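Local structure of DNA polymerase beta (Leishmania infantum, 4P4P) at a contact of chain A with DNA. The protein catalyses template-directed DNA synthesis as a family X polymerase, held here on nicked DNA, and probably serves base excision repair. Residues are numbered along the deposited sequence; one frame, centred on the assembly and turned at random.

A contact of chain A with DNA. Residues 34-35, 293, 297. With nucleotides of chain B.
Tyr35 lays its phenol ring flat on the cytosine of DC4 in chain B, the ring centroids 3.7 Å apart and the planes turned by just 11°. Lys34 and Tyr35 belong to the helix-hairpin-helix region and helix 293-305 to the thumb, and both regions touch this one strand of the nicked DNA. CZ of Tyr35 lies 3.4 Å from the glycosidic N1 of DC4, which sets the hydroxyl end of the ring towards the sugar, whereas CG and CD2 lie near N3. With its CG anti to its own carbonyl carbon (chi1 -60°), the Tyr35 ring stands between the cytosine on one face and CG of Lys34 on the other. The tyrosine lies on the DA5 side of the cytosine, where the two bases are splayed apart, and the adenine is instead met by Val297. CG2 of this valine points at the face of the five-membered purine ring, 3.9 Å from its centroid, a CH-pi contact. Contacts to faces rather than edges probably carry little sequence information. Closer to the base edges, NZ of Lys34 comes to 3.7 Å from N7 on the Hoogsteen edge of DA5, and CE of Lys293 approaches the exocyclic N6 of DA5 at 3.8 Å, so neither lysine gives a firm reading of the base edge. Backbone contacts centre on the phosphate of DA5, whose OP1 lies in the plane of the tyrosine ring at its edge, 3.5 Å from CE1. The Lys34 chain, bent at chi3 and chi4, brings its amine NZ near the same oxygen; if charged, it could favour the phosphate. CG1 of Val297 lies 4.0 Å from OP2, the other non-bridging oxygen of the DA5 phosphate.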
# COMPACT_ATOMS: atom_id res chain seq x y z
N LYS A 34 -1.60 -4.78 -19.63
CA LYS A 34 -2.41 -5.01 -18.44
C LYS A 34 -3.86 -5.25 -18.83
O LYS A 34 -4.61 -5.92 -18.12
CB LYS A 34 -2.32 -3.83 -17.47
CG LYS A 34 -3.02 -2.56 -17.95
CD LYS A 34 -2.66 -1.35 -17.09
CE LYS A 34 -3.22 -1.45 -15.68
NZ LYS A 34 -4.70 -1.35 -15.64
N TYR A 35 -4.27 -4.69 -19.97
CA TYR A 35 -5.64 -4.82 -20.44
C TYR A 35 -5.84 -6.19 -21.07
O TYR A 35 -6.82 -6.88 -20.78
CB TYR A 35 -5.98 -3.70 -21.42
CG TYR A 35 -5.86 -2.32 -20.79
CD1 TYR A 35 -6.78 -1.88 -19.85
CD2 TYR A 35 -4.82 -1.47 -21.14
CE1 TYR A 35 -6.66 -0.64 -19.27
CE2 TYR A 35 -4.69 -0.22 -20.56
CZ TYR A 35 -5.62 0.19 -19.62
OH TYR A 35 -5.50 1.43 -19.04
N LYS A 293 -7.93 -5.87 -5.59
CA LYS A 293 -7.61 -5.04 -6.74
C LYS A 293 -8.76 -4.96 -7.75
O LYS A 293 -9.11 -3.87 -8.22
CB LYS A 293 -6.34 -5.54 -7.44
CG LYS A 293 -6.09 -4.87 -8.77
CD LYS A 293 -5.14 -5.67 -9.62
CE LYS A 293 -5.22 -5.20 -11.06
NZ LYS A 293 -6.62 -5.32 -11.54
N VAL A 297 -11.16 -1.76 -8.92
CA VAL A 297 -11.29 -1.34 -10.31
C VAL A 297 -12.78 -1.19 -10.68
O VAL A 297 -13.18 -0.17 -11.25
CB VAL A 297 -10.56 -2.31 -11.26
CG1 VAL A 297 -10.92 -2.00 -12.72
CG2 VAL A 297 -9.06 -2.21 -11.03
P DC B 4 -8.55 7.31 -19.68
OP1 DC B 4 -9.29 8.39 -18.99
OP2 DC B 4 -7.09 7.44 -19.89
O5' DC B 4 -8.83 5.94 -18.92
C5' DC B 4 -10.17 5.47 -18.81
C4' DC B 4 -10.23 3.96 -18.93
O4' DC B 4 -9.74 3.55 -20.24
C3' DC B 4 -9.39 3.19 -17.91
O3' DC B 4 -10.08 2.03 -17.47
C2' DC B 4 -8.18 2.80 -18.75
C1' DC B 4 -8.93 2.42 -20.01
N1 DC B 4 -8.04 2.06 -21.17
C2 DC B 4 -8.35 0.91 -21.90
O2 DC B 4 -9.35 0.25 -21.58
N3 DC B 4 -7.55 0.55 -22.94
C4 DC B 4 -6.47 1.29 -23.24
N4 DC B 4 -5.72 0.90 -24.27
C5 DC B 4 -6.14 2.47 -22.49
C6 DC B 4 -6.94 2.81 -21.47
P DA B 5 -9.48 1.13 -16.28
OP1 DA B 5 -8.02 0.96 -16.50
OP2 DA B 5 -10.33 -0.07 -16.14
O5' DA B 5 -9.65 2.06 -14.98
C5' DA B 5 -10.89 2.13 -14.33
C4' DA B 5 -10.66 2.90 -13.06
O4' DA B 5 -9.87 2.10 -12.15
C3' DA B 5 -9.90 4.21 -13.26
O3' DA B 5 -10.50 5.17 -12.40
C2' DA B 5 -8.47 3.83 -12.89
C1' DA B 5 -8.67 2.76 -11.82
N9 DA B 5 -7.65 1.72 -11.81
C8 DA B 5 -7.17 1.05 -12.90
N7 DA B 5 -6.28 0.14 -12.61
C5 DA B 5 -6.18 0.20 -11.24
C6 DA B 5 -5.39 -0.51 -10.32
N6 DA B 5 -4.54 -1.47 -10.70
N1 DA B 5 -5.51 -0.21 -9.01
C2 DA B 5 -6.38 0.76 -8.65
N3 DA B 5 -7.17 1.51 -9.43
C4 DA B 5 -7.02 1.17 -10.72